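Local coordinates for sulfate adenylyltransferase (Allochromatium vinosum, PDB 4DNX), which catalyses the reaction of sulfate with ATP to give adenosine 5'-phosphosulfate and diphosphate, at residues A[317-320]-A[321-324]; A[362-365]-A[366-370]; A[104-107]-A[108-112]. One frame throughout, in Å; residues are numbered along the deposited sequence.

Overall arrangement
Three local contacts mark three separate places on the chain. Contact 3 comes first in sequence, in the PUA-like domain, where it connects antiparallel strands 98-102 and 111-116 of the mixed sheet. Contacts 1 and 2 follow in the ATP-sulfurylase region. Contact 1 lies in the loop from helix 309-316 to strand 326-329, an outermost strand of the five-stranded parallel sheet. Contact 2 lies on helix 361-369, against helix 381-393. The centres of contacts 1 and 2 are about 41 Å apart, and the centre of contact 3 is about 37 Å from each of theirs. Contact 1 lies on the opposite side of the chain's centre from both others. Each therefore settles its own piece of local structure.

Contact 1 (A[317-320]-A[321-324]); sequences AVPT and DVLA
Val318 and Val322 meet through one methyl each, CG1 of Val318 lying 3.7 Å from CG2 of Val322. The first methyl is placed by chi1 of Val318 (173°), which sets CG1 opposite the backbone N and beside the carbonyl carbon. CD1 of Leu323 lies 4.3 Å from CG1 of Val318, a looser apolar contact. The other methyl of Val322, CG1, packs 3.8 Å from CB of Pro319. Val322 therefore uses both branches, and it meets Val318 and Pro319 each at a slant. CG2 of Val322 also comes 3.3 Å from the carbonyl O of Pro319.

The backbone makes a type II beta turn from Pro319 to Val322, in the loop that leads from helix 309-316 to strand 326-329 of the parallel sheet. Asp321 takes the third position, with a positive phi of 55°. A water links the first residue of the turn to the residue just after it. It donates to Pro319 O at 3.3 Å and accepts from Leu323 N at 3.0 Å.

Further out, Phe78 touches both Pro319 and Val322. Val278 of helix 274-287 packs on Val318, and Ala281 and Gln285 of the same helix pack on Leu323. OE1 of Gln285 is hydrogen-bonded to the backbone N of Ala324.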
loop_
_atom_site.group_PDB
_atom_site.type_symbol
_atom_site.label_atom_id
_atom_site.label_comp_id
_atom_site.label_asym_id
_atom_site.label_seq_id
_atom_site.Cartn_x
_atom_site.Cartn_y
_atom_site.Cartn_z
ATOM N N ALA A 317 -33.304 13.586 3.991
ATOM C CA ALA A 317 -32.509 14.031 5.122
ATOM C C ALA A 317 -31.165 14.643 4.731
ATOM O O ALA A 317 -30.724 15.603 5.362
ATOM C CB ALA A 317 -32.319 12.911 6.177
ATOM N N VAL A 318 -30.503 14.093 3.719
ATOM C CA VAL A 318 -29.187 14.601 3.347
ATOM C C VAL A 318 -29.413 15.924 2.601
ATOM O O VAL A 318 -30.153 15.937 1.627
ATOM C CB VAL A 318 -28.407 13.588 2.454
ATOM C CG1 VAL A 318 -27.109 14.208 1.927
ATOM C CG2 VAL A 318 -28.096 12.321 3.256
ATOM N N PRO A 319 -28.786 17.011 3.065
ATOM C CA PRO A 319 -29.006 18.326 2.443
ATOM C C PRO A 319 -28.724 18.295 0.947
ATOM O O PRO A 319 -27.850 17.531 0.479
ATOM C CB PRO A 319 -27.995 19.232 3.153
ATOM C CG PRO A 319 -27.598 18.508 4.387
ATOM C CD PRO A 319 -27.705 17.052 4.063
ATOM N N THR A 320 -29.448 19.110 0.190
ATOM C CA THR A 320 -29.308 19.116 -1.269
ATOM C C THR A 320 -27.891 19.497 -1.693
ATOM O O THR A 320 -27.271 20.410 -1.116
ATOM C CB THR A 320 -30.287 20.113 -1.947
ATOM O OG1 THR A 320 -31.435 20.288 -1.113
ATOM C CG2 THR A 320 -30.711 19.599 -3.325
ATOM N N ASP A 321 -27.396 18.778 -2.691
ATOM C CA ASP A 321 -26.101 19.056 -3.314
ATOM C C ASP A 321 -24.852 19.125 -2.384
ATOM O O ASP A 321 -23.828 19.696 -2.761
ATOM C CB ASP A 321 -26.215 20.290 -4.233
ATOM C CG ASP A 321 -27.262 20.099 -5.349
ATOM O OD1 ASP A 321 -27.756 21.108 -5.906
ATOM O OD2 ASP A 321 -27.598 18.935 -5.668
ATOM N N VAL A 322 -24.913 18.550 -1.187
ATOM C CA VAL A 322 -23.660 18.397 -0.423
ATOM C C VAL A 322 -22.763 17.276 -0.971
ATOM O O VAL A 322 -21.525 17.336 -0.849
ATOM C CB VAL A 322 -23.877 18.216 1.104
ATOM C CG1 VAL A 322 -24.463 19.505 1.683
ATOM C CG2 VAL A 322 -24.752 17.019 1.394
ATOM N N LEU A 323 -23.389 16.256 -1.549
ATOM C CA LEU A 323 -22.663 15.124 -2.124
ATOM C C LEU A 323 -22.840 15.111 -3.611
ATOM O O LEU A 323 -23.924 15.372 -4.101
ATOM C CB LEU A 323 -23.196 13.784 -1.587
ATOM C CG LEU A 323 -22.855 13.474 -0.120
ATOM C CD1 LEU A 323 -23.593 12.214 0.332
ATOM C CD2 LEU A 323 -21.366 13.305 0.108
ATOM N N ALA A 324 -21.775 14.774 -4.327
ATOM C CA ALA A 324 -21.864 14.578 -5.755
ATOM C C ALA A 324 -21.955 13.117 -6.146
ATOM O O ALA A 324 -22.429 12.808 -7.233
ATOM C CB ALA A 324 -20.706 15.270 -6.490
HETATM O O HOH W 1 -26.328 15.679 -1.731
#

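Contact 2 (A[362-365]-A[366-370]); sequences TRVR and EMLGQ
Arg363 and Glu366 form a salt bridge one helical turn apart. NH1 of Arg363 donates to OE2 of Glu366 at 3.0 Å, with an N-H...O angle of 149°. The oxygen uses its anti lone pair, away from OE1. It lies near the guanidinium edge but 18° out of that plane. The guanidinium and carboxylate planes are turned 44° apart. The arginine chain bends at chi2 and chi3, which brings its guanidinium round to Glu366, while the glutamate chain runs extended beyond CG. The same NH1 also donates to a water at 2.8 Å, which sits in the guanidinium plane. That water donates in turn to OE1 of Gln370, so a water bridge runs from Arg363 to Gln370.

A second positive charge lies near the glutamate. Arg365 places one guanidinium face over CG of Glu366, with NH1 of Arg365 3.7 Å from that carbon. Its charge would probably add to the stabilisation of the carboxylate, but no N-H points at OE1.

The backbone bonds are those of an alpha helix, here 361-369, in the ATP-sulfurylase region. Four i to i+4 bonds run from Glu366 N, Met367 N, Leu368 N and Gly369 N to the carbonyls of Thr362 to Arg365. Beyond them, Gln370 N is bonded to Met367 O at 2.9 Å.

One pair is purely apolar: CG1 of Val364 lies 3.9 Å from CD1 of Leu368, the two side chains running side by side. Two other contacts set a methyl against a charged group: CE of Met367 comes 3.4 Å from NH2 of Arg363, and CG2 of Thr362 approaches OE1 of Glu366. Ala384, Leu387 and Tyr391 of helix 381-393 pack on Leu368, and His205 touches both Val364 and Leu368.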
loop_
_atom_site.group_PDB
_atom_site.type_symbol
_atom_site.label_atom_id
_atom_site.label_comp_id
_atom_site.label_asym_id
_atom_site.label_seq_id
_atom_site.Cartn_x
_atom_site.Cartn_y
_atom_site.Cartn_z
ATOM N N THR A 362 -25.641 -18.041 3.091
ATOM C CA THR A 362 -25.469 -18.993 4.168
ATOM C C THR A 362 -25.368 -20.402 3.602
ATOM O O THR A 362 -24.489 -21.173 4.009
ATOM C CB THR A 362 -26.617 -18.897 5.216
ATOM O OG1 THR A 362 -26.456 -17.652 5.907
ATOM C CG2 THR A 362 -26.575 -20.058 6.212
ATOM N N ARG A 363 -26.290 -20.744 2.710
ATOM C CA ARG A 363 -26.267 -22.055 2.074
ATOM C C ARG A 363 -24.965 -22.303 1.273
ATOM O O ARG A 363 -24.426 -23.409 1.313
ATOM C CB ARG A 363 -27.494 -22.270 1.196
ATOM C CG ARG A 363 -28.775 -22.513 1.980
ATOM C CD ARG A 363 -28.767 -23.854 2.694
ATOM N NE ARG A 363 -28.795 -24.946 1.727
ATOM C CZ ARG A 363 -27.901 -25.942 1.650
ATOM N NH1 ARG A 363 -26.864 -26.027 2.493
ATOM N NH2 ARG A 363 -28.033 -26.855 0.705
ATOM N N VAL A 364 -24.484 -21.297 0.541
ATOM C CA VAL A 364 -23.206 -21.408 -0.178
ATOM C C VAL A 364 -22.046 -21.754 0.783
ATOM O O VAL A 364 -21.271 -22.678 0.533
ATOM C CB VAL A 364 -22.910 -20.104 -0.987
ATOM C CG1 VAL A 364 -21.466 -20.063 -1.505
ATOM C CG2 VAL A 364 -23.897 -19.971 -2.151
ATOM N N ARG A 365 -21.999 -21.056 1.910
ATOM C CA ARG A 365 -20.946 -21.267 2.902
ATOM C C ARG A 365 -21.033 -22.696 3.485
ATOM O O ARG A 365 -20.008 -23.380 3.651
ATOM C CB ARG A 365 -21.093 -20.230 4.013
ATOM C CG ARG A 365 -19.917 -20.116 4.949
ATOM C CD ARG A 365 -20.207 -20.791 6.273
ATOM N NE ARG A 365 -21.419 -20.287 6.945
ATOM C CZ ARG A 365 -22.201 -21.030 7.743
ATOM N NH1 ARG A 365 -21.910 -22.302 7.995
ATOM N NH2 ARG A 365 -23.291 -20.510 8.290
ATOM N N GLU A 366 -22.241 -23.146 3.802
ATOM C CA GLU A 366 -22.439 -24.509 4.302
ATOM C C GLU A 366 -21.901 -25.548 3.298
ATOM O O GLU A 366 -21.189 -26.481 3.689
ATOM C CB GLU A 366 -23.923 -24.803 4.599
ATOM C CG GLU A 366 -24.459 -23.979 5.827
ATOM C CD GLU A 366 -25.968 -24.118 6.017
ATOM O OE1 GLU A 366 -26.506 -23.510 6.983
ATOM O OE2 GLU A 366 -26.622 -24.842 5.234
ATOM N N MET A 367 -22.262 -25.383 2.027
ATOM C CA MET A 367 -21.835 -26.328 0.980
ATOM C C MET A 367 -20.298 -26.402 0.872
ATOM O O MET A 367 -19.725 -27.528 0.837
ATOM C CB MET A 367 -22.463 -25.951 -0.366
ATOM C CG MET A 367 -23.934 -26.342 -0.464
ATOM S SD MET A 367 -24.589 -25.806 -2.082
ATOM C CE MET A 367 -26.185 -26.570 -2.160
ATOM N N LEU A 368 -19.676 -25.222 0.816
ATOM C CA LEU A 368 -18.218 -25.097 0.747
ATOM C C LEU A 368 -17.531 -25.802 1.926
ATOM O O LEU A 368 -16.580 -26.568 1.735
ATOM C CB LEU A 368 -17.765 -23.640 0.642
ATOM C CG LEU A 368 -18.272 -22.886 -0.591
ATOM C CD1 LEU A 368 -18.022 -21.422 -0.444
ATOM C CD2 LEU A 368 -17.609 -23.429 -1.858
ATOM N N GLY A 369 -18.059 -25.588 3.134
ATOM C CA GLY A 369 -17.545 -26.297 4.316
ATOM C C GLY A 369 -17.722 -27.805 4.285
ATOM O O GLY A 369 -17.039 -28.540 5.011
ATOM N N GLN A 370 -18.638 -28.305 3.450
ATOM C CA GLN A 370 -18.862 -29.741 3.342
ATOM C C GLN A 370 -18.065 -30.330 2.168
ATOM O O GLN A 370 -18.144 -31.530 1.890
ATOM C CB GLN A 370 -20.366 -30.088 3.223
ATOM C CG GLN A 370 -21.221 -29.592 4.436
ATOM C CD GLN A 370 -22.663 -29.235 4.061
ATOM O OE1 GLN A 370 -23.115 -29.514 2.943
ATOM N NE2 GLN A 370 -23.382 -28.601 4.986
HETATM O O HOH W 2 -25.799 -28.599 2.280
#

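Contact 3 (A[104-107]-A[108-112]); sequences PNVE and GNPVL
Val106 and Pro110 cross at about a right angle, with CG1 of Val106 3.7 Å from CG of Pro110. CB of Val106 is equally near CD of Pro110, so the valine spans that side of the ring. The valine CG1 stands opposite its backbone N (chi1 179°), and this brings the methyl to the proline. Ring atom CD of Pro110 also lies 3.5 Å from the carbonyl O of Val106. With an alanine in place of Pro110 the ring carbons CG and CD are gone, which is likely to leave CG1 of Val106 without its apolar partner in this turn and the backbone there freer to rotate.

Between them the chain makes a type II beta turn from Val106 to Asn109, in the connection between antiparallel strands 98-102 and 111-116 of the PUA-like domain. Asn109 N donates to Val106 O at 2.9 Å and closes the turn. Gly108 has a phi of 87°, where a CB would clash with Glu107 O.

The Asn109 side chain reaches back toward the start of the loop. Its ND2 lies 3.8 Å from CA of Pro104 and is hydrogen-bonded to the carbonyl O of Asp103. ND2 of Asn109 also donates to a water at 3.2 Å, and that water donates to Pro104 O. Glu107 packs on Ser26 of the second subunit.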
loop_
_atom_site.group_PDB
_atom_site.type_symbol
_atom_site.label_atom_id
_atom_site.label_comp_id
_atom_site.label_asym_id
_atom_site.label_seq_id
_atom_site.Cartn_x
_atom_site.Cartn_y
_atom_site.Cartn_z
ATOM N N PRO A 104 -4.929 1.643 21.020
ATOM C CA PRO A 104 -5.402 0.538 21.876
ATOM C C PRO A 104 -5.283 -0.838 21.237
ATOM O O PRO A 104 -5.422 -1.861 21.953
ATOM C CB PRO A 104 -6.880 0.892 22.103
ATOM C CG PRO A 104 -7.315 1.548 20.820
ATOM C CD PRO A 104 -6.057 2.448 20.528
ATOM N N ASN A 105 -5.011 -0.885 19.938
ATOM C CA ASN A 105 -5.091 -2.159 19.182
ATOM C C ASN A 105 -3.747 -2.712 18.684
ATOM O O ASN A 105 -3.690 -3.559 17.783
ATOM C CB ASN A 105 -6.034 -2.000 18.005
ATOM C CG ASN A 105 -7.475 -1.734 18.432
ATOM O OD1 ASN A 105 -8.011 -2.341 19.413
ATOM N ND2 ASN A 105 -8.110 -0.846 17.706
ATOM N N VAL A 106 -2.670 -2.181 19.236
ATOM C CA VAL A 106 -1.308 -2.652 18.964
ATOM C C VAL A 106 -0.582 -2.855 20.274
ATOM O O VAL A 106 -0.582 -1.949 21.140
ATOM C CB VAL A 106 -0.544 -1.645 18.018
ATOM C CG1 VAL A 106 0.901 -2.150 17.777
ATOM C CG2 VAL A 106 -1.323 -1.475 16.691
ATOM N N GLU A 107 0.038 -4.035 20.429
ATOM C CA GLU A 107 0.721 -4.421 21.693
ATOM C C GLU A 107 1.719 -3.333 22.100
ATOM O O GLU A 107 2.506 -2.856 21.270
ATOM C CB GLU A 107 1.415 -5.787 21.541
ATOM C CG GLU A 107 1.946 -6.436 22.848
ATOM C CD GLU A 107 2.220 -7.951 22.698
ATOM O OE1 GLU A 107 1.686 -8.601 21.754
ATOM O OE2 GLU A 107 2.980 -8.506 23.534
ATOM N N GLY A 108 1.658 -2.919 23.365
ATOM C CA GLY A 108 2.527 -1.855 23.883
ATOM C C GLY A 108 2.019 -0.426 23.698
ATOM O O GLY A 108 2.668 0.517 24.201
ATOM N N ASN A 109 0.901 -0.256 22.962
ATOM C CA ASN A 109 0.203 1.027 22.745
ATOM C C ASN A 109 1.134 2.094 22.163
ATOM O O ASN A 109 1.335 3.142 22.775
ATOM C CB ASN A 109 -0.409 1.560 24.069
ATOM C CG ASN A 109 -1.264 0.501 24.776
ATOM O OD1 ASN A 109 -0.984 0.114 25.939
ATOM N ND2 ASN A 109 -2.290 0.017 24.066
ATOM N N PRO A 110 1.646 1.854 20.969
ATOM C CA PRO A 110 2.501 2.890 20.309
ATOM C C PRO A 110 1.732 4.159 19.969
ATOM O O PRO A 110 0.489 4.193 19.896
ATOM C CB PRO A 110 2.878 2.209 18.992
ATOM C CG PRO A 110 1.709 1.298 18.681
ATOM C CD PRO A 110 1.429 0.700 20.074
ATOM N N VAL A 111 2.473 5.245 19.763
ATOM C CA VAL A 111 1.822 6.480 19.345
ATOM C C VAL A 111 1.215 6.380 17.962
ATOM O O VAL A 111 1.884 5.944 16.990
ATOM C CB VAL A 111 2.869 7.639 19.335
ATOM C CG1 VAL A 111 2.186 8.926 18.837
ATOM C CG2 VAL A 111 3.431 7.857 20.749
ATOM N N LEU A 112 -0.050 6.790 17.858
ATOM C CA LEU A 112 -0.790 6.788 16.574
ATOM C C LEU A 112 -0.849 8.213 15.972
ATOM O O LEU A 112 -0.763 8.392 14.747
ATOM C CB LEU A 112 -2.217 6.249 16.800
ATOM C CG LEU A 112 -3.244 6.304 15.672
ATOM C CD1 LEU A 112 -2.767 5.515 14.465
ATOM C CD2 LEU A 112 -4.608 5.790 16.138
HETATM O O HOH W 3 -5.120 -1.435 24.696
#